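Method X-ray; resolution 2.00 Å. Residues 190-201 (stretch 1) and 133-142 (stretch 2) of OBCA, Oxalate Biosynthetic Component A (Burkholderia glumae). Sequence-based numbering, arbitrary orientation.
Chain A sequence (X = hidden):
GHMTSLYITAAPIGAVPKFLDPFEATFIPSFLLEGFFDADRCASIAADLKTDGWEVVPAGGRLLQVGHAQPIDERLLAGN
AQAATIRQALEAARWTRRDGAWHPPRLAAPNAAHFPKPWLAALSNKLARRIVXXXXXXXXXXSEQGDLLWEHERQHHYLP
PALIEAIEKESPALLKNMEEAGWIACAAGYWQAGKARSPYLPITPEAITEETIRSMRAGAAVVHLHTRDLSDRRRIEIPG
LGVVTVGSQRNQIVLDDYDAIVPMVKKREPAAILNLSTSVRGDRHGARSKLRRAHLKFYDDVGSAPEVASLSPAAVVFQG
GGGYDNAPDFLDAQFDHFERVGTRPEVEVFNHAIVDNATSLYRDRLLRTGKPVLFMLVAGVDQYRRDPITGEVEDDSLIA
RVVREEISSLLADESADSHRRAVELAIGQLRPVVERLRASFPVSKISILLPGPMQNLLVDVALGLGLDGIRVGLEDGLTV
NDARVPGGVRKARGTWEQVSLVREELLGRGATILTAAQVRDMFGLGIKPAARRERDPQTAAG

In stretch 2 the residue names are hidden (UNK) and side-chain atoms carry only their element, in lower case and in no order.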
# COMPACT_ATOMS: atom_id res chain seq x y z
N TYR A 190 -22.74 -2.48 -13.47
CA TYR A 190 -21.74 -2.73 -12.44
C TYR A 190 -20.38 -2.24 -12.91
O TYR A 190 -19.98 -2.49 -14.05
CB TYR A 190 -21.70 -4.22 -12.07
CG TYR A 190 -23.04 -4.77 -11.62
CD1 TYR A 190 -23.99 -5.20 -12.55
CD2 TYR A 190 -23.36 -4.86 -10.28
CE1 TYR A 190 -25.22 -5.69 -12.14
CE2 TYR A 190 -24.58 -5.35 -9.86
CZ TYR A 190 -25.51 -5.77 -10.79
OH TYR A 190 -26.72 -6.26 -10.37
N TRP A 191 -19.67 -1.56 -12.02
CA TRP A 191 -18.40 -0.92 -12.35
C TRP A 191 -17.32 -1.39 -11.40
O TRP A 191 -17.53 -1.49 -10.19
CB TRP A 191 -18.56 0.61 -12.23
CG TRP A 191 -17.29 1.41 -12.22
CD1 TRP A 191 -16.22 1.28 -13.05
CD2 TRP A 191 -16.98 2.50 -11.34
NE1 TRP A 191 -15.25 2.21 -12.74
CE2 TRP A 191 -15.70 2.98 -11.69
CE3 TRP A 191 -17.66 3.11 -10.28
CZ2 TRP A 191 -15.09 4.04 -11.02
CZ3 TRP A 191 -17.05 4.16 -9.62
CH2 TRP A 191 -15.78 4.62 -9.99
N GLN A 192 -16.16 -1.71 -11.96
CA GLN A 192 -14.99 -1.99 -11.14
C GLN A 192 -14.16 -0.71 -11.04
O GLN A 192 -13.43 -0.36 -11.96
CB GLN A 192 -14.16 -3.12 -11.74
CG GLN A 192 -12.86 -3.42 -10.98
CD GLN A 192 -13.08 -3.60 -9.49
OE1 GLN A 192 -13.02 -2.64 -8.72
NE2 GLN A 192 -13.34 -4.84 -9.08
N ALA A 193 -14.30 -0.02 -9.92
CA ALA A 193 -13.59 1.23 -9.71
C ALA A 193 -12.10 0.98 -9.53
O ALA A 193 -11.25 1.82 -9.89
CB ALA A 193 -14.15 1.94 -8.50
N GLY A 194 -11.77 -0.19 -8.99
CA GLY A 194 -10.41 -0.46 -8.59
C GLY A 194 -10.04 0.45 -7.43
O GLY A 194 -8.93 0.97 -7.35
N LYS A 195 -11.00 0.66 -6.52
CA LYS A 195 -10.75 1.41 -5.29
C LYS A 195 -9.63 0.74 -4.48
O LYS A 195 -9.67 -0.47 -4.23
CB LYS A 195 -12.03 1.51 -4.47
CG LYS A 195 -11.98 2.54 -3.34
CD LYS A 195 -13.37 2.80 -2.76
CE LYS A 195 -14.02 4.05 -3.35
NZ LYS A 195 -13.48 5.30 -2.75
N ALA A 196 -8.62 1.52 -4.08
CA ALA A 196 -7.43 0.98 -3.43
C ALA A 196 -6.82 -0.16 -4.25
O ALA A 196 -6.38 -1.18 -3.71
CB ALA A 196 -7.75 0.52 -2.00
N ARG A 197 -6.80 0.02 -5.57
CA ARG A 197 -6.21 -0.97 -6.46
C ARG A 197 -5.11 -0.37 -7.32
O ARG A 197 -5.08 0.84 -7.57
CB ARG A 197 -7.28 -1.60 -7.36
CG ARG A 197 -8.32 -2.45 -6.62
CD ARG A 197 -8.52 -3.76 -7.33
NE ARG A 197 -9.71 -4.47 -6.88
CZ ARG A 197 -10.04 -5.68 -7.32
NH1 ARG A 197 -9.26 -6.29 -8.20
NH2 ARG A 197 -11.14 -6.28 -6.89
N SER A 198 -4.22 -1.23 -7.78
CA SER A 198 -3.18 -0.81 -8.70
C SER A 198 -2.94 -1.92 -9.70
O SER A 198 -2.96 -3.09 -9.34
CB SER A 198 -1.89 -0.47 -7.93
OG SER A 198 -0.77 -0.43 -8.81
N PRO A 199 -2.74 -1.56 -10.97
CA PRO A 199 -2.41 -2.55 -11.99
C PRO A 199 -0.97 -3.03 -11.86
O PRO A 199 -0.57 -3.90 -12.64
CB PRO A 199 -2.58 -1.75 -13.29
CG PRO A 199 -2.23 -0.33 -12.90
CD PRO A 199 -2.88 -0.20 -11.54
N TYR A 200 -0.22 -2.49 -10.91
CA TYR A 200 1.19 -2.87 -10.72
C TYR A 200 1.49 -3.58 -9.39
O TYR A 200 2.65 -3.87 -9.08
CB TYR A 200 2.10 -1.65 -10.87
CG TYR A 200 1.75 -0.79 -12.06
CD1 TYR A 200 1.93 -1.26 -13.35
CD2 TYR A 200 1.24 0.50 -11.88
CE1 TYR A 200 1.61 -0.46 -14.46
CE2 TYR A 200 0.92 1.31 -12.98
CZ TYR A 200 1.11 0.82 -14.27
OH TYR A 200 0.80 1.60 -15.37
N LEU A 201 0.46 -3.84 -8.59
CA LEU A 201 0.65 -4.55 -7.32
C LEU A 201 1.10 -5.99 -7.54
O LEU A 201 0.40 -6.77 -8.19
CB LEU A 201 -0.64 -4.56 -6.50
CG LEU A 201 -0.41 -5.04 -5.06
CD1 LEU A 201 0.19 -3.92 -4.23
CD2 LEU A 201 -1.72 -5.57 -4.44
N UNK A 133 -6.26 9.80 -11.70
CA UNK A 133 -6.15 8.64 -10.83
C UNK A 133 -6.96 7.45 -11.38
O UNK A 133 -6.50 6.31 -11.35
c UNK A 133 -6.23 10.59 -7.48
c UNK A 133 -5.57 9.91 -8.68
c UNK A 133 -4.28 9.17 -8.25
c UNK A 133 -6.57 8.99 -9.39
N UNK A 134 -8.15 7.72 -11.91
CA UNK A 134 -8.95 6.63 -12.45
C UNK A 134 -8.27 5.98 -13.66
O UNK A 134 -8.17 4.75 -13.73
n UNK A 134 -10.84 3.78 -12.21
c UNK A 134 -11.25 5.94 -13.21
o UNK A 134 -12.11 5.26 -11.09
c UNK A 134 -11.44 4.96 -12.08
c UNK A 134 -10.35 7.10 -12.82
N UNK A 135 -7.82 6.80 -14.60
CA UNK A 135 -7.22 6.27 -15.82
C UNK A 135 -5.85 5.63 -15.57
O UNK A 135 -5.51 4.63 -16.20
c UNK A 135 -8.28 8.77 -18.65
c UNK A 135 -9.32 6.61 -17.96
c UNK A 135 -7.14 7.35 -16.90
c UNK A 135 -8.49 7.80 -17.50
N UNK A 136 -5.05 6.19 -14.66
CA UNK A 136 -3.77 5.54 -14.34
C UNK A 136 -3.97 4.26 -13.52
O UNK A 136 -3.10 3.39 -13.53
o UNK A 136 -3.28 7.06 -12.47
c UNK A 136 -2.74 6.49 -13.66
c UNK A 136 -2.31 7.60 -14.62
N UNK A 137 -5.11 4.15 -12.82
CA UNK A 137 -5.50 2.89 -12.18
C UNK A 137 -5.78 1.86 -13.26
O UNK A 137 -5.53 0.66 -13.08
c UNK A 137 -7.20 1.73 -10.68
c UNK A 137 -6.76 3.06 -11.29
o UNK A 137 -6.49 3.98 -10.23
N UNK A 138 -6.29 2.32 -14.40
CA UNK A 138 -6.58 1.46 -15.53
C UNK A 138 -5.36 1.23 -16.43
O UNK A 138 -5.48 0.68 -17.52
c UNK A 138 -7.72 2.05 -16.36
o UNK A 138 -12.95 1.74 -14.20
c UNK A 138 -10.15 2.72 -16.25
c UNK A 138 -9.11 1.94 -15.75
c UNK A 138 -10.66 1.00 -14.16
c UNK A 138 -11.67 1.79 -14.70
c UNK A 138 -11.41 2.65 -15.73
c UNK A 138 -9.38 1.08 -14.69
N UNK A 139 -4.18 1.68 -15.98
CA UNK A 139 -2.95 1.43 -16.71
C UNK A 139 -2.58 2.45 -17.77
O UNK A 139 -1.63 2.24 -18.54
N UNK A 140 -3.33 3.54 -17.85
CA UNK A 140 -2.90 4.65 -18.72
C UNK A 140 -1.68 5.26 -18.07
O UNK A 140 -1.52 5.17 -16.85
c UNK A 140 -5.90 6.07 -20.60
c UNK A 140 -7.95 5.80 -21.94
c UNK A 140 -3.98 5.73 -18.84
c UNK A 140 -6.49 7.69 -22.28
n UNK A 140 -7.13 4.25 -20.13
c UNK A 140 -7.64 6.96 -22.59
c UNK A 140 -7.07 5.36 -20.94
c UNK A 140 -5.61 7.26 -21.28
c UNK A 140 -5.24 5.33 -19.55
c UNK A 140 -6.03 4.24 -19.30
N UNK A 141 -0.81 5.89 -18.85
CA UNK A 141 0.38 6.50 -18.28
C UNK A 141 0.51 7.97 -18.66
O UNK A 141 -0.11 8.44 -19.62
c UNK A 141 2.74 6.60 -20.81
c UNK A 141 1.67 5.72 -18.65
c UNK A 141 1.82 5.58 -20.17
c UNK A 141 1.65 4.33 -18.02
N UNK A 142 1.29 8.71 -17.88
CA UNK A 142 1.54 10.12 -18.15
C UNK A 142 2.76 10.26 -19.06
O UNK A 142 3.82 9.69 -18.77
c UNK A 142 2.23 12.32 -17.15
c UNK A 142 1.79 10.90 -16.85
c UNK A 142 0.55 10.88 -15.96
O HOH W 1 -0.74 3.58 -14.91

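Position 133 carries four side-chain carbons, forked at the second, and none comes within reach of stretch 1. The fork one carbon beyond CB marks Leu133, a good helix former on a side not facing stretch 1. Its carbonyl receives the backbone N of position 137 as the helix continues.

Position 134 has three carbons in a row, the third bearing one oxygen and one nitrogen: a primary amide on a two-carbon arm. CA-to-CB points sideways, but the amide comes nearer to stretch 1. Its nitrogen lies 3.1 Å from O of Ala193, and its oxygen 3.2 Å from CZ2 of Trp191, at the edge of the indole. This is Gln134, whose NE2 donates to O of Ala193 in a nearly straight hydrogen bond (173°). An amide suits this place because its nitrogen can donate to that carbonyl.

Position 135 again shows four carbons forked at the second, buried but out of reach of stretch 1. This is Leu135, an apolar side chain suited to a buried site.

At position 136 one carbon carries an oxygen and a carbon. The side chain makes no close contact with stretch 1; the carbonyl does the touching, its O 3.9 Å from CG of Pro199. The short branched pattern is that of Thr136, whose hydroxyl is hydrogen-bonded to a residue just beside the stretch.

Position 137 repeats the pattern of one carbon bearing one oxygen and one carbon. The outer carbon packs against the turn, 3.8 Å from O of Gly194 and 3.9 Å from O of Arg197. This is Thr137, with OG1 bonded back to O of Leu133 at 2.6 Å, satisfying the hydroxyl within the helix. A CB on Gly194 would sit only 3.1 Å from CG2 of Thr137, and the positive phi there also favours glycine.

Position 138 has one carbon leading to a six-carbon ring that bears an oxygen. Although CA-to-CB points away, the ring reaches back, and its oxygen lies 2.8 Å from NE1 of Trp191, which donates to it. This is Tyr138, the first residue to leave helical geometry; its long phenol gives the buried indole nitrogen an acceptor.

Position 139 has no side-chain atoms; its CA lies 4.0 Å from OH of Tyr200 and its N 4.2 Å from CG of Pro199. It is Gly139. With phi 88° and psi 7°, a CB would jam against the preceding carbonyl, so glycine fits the bend.

Position 140 bears one carbon and fused five- and six-membered rings holding eight carbons and one nitrogen, with no contact to stretch 1: Trp140. It is buried, its CA-to-CB bond points away from stretch 1, and its indole nitrogen is hydrogen-bonded elsewhere in the structure.

Position 141 has four carbons, forked at the first with one two-carbon arm; the single-carbon arm lies 3.9 Å from OH of Tyr200. This is Ile141, beta-branched and at home in a strand.

Position 142, one carbon carrying two more, is beyond reach of stretch 1: Val142, beta-branched and apolar, suits a buried strand position.

The contact combines two direct hydrogen bonds, from Gln134 and Trp191, with close packing of Pro199, whose CD is 3.2 Å from O of Thr137. A water extends the link: it accepts from OH of Tyr200 and donates to the carbonyls of Thr136 and Trp140, tying stretch 1 to the last turn of the helix and the loop that follows it.

Stretch 2 (133-142) LQLTTYGWIV
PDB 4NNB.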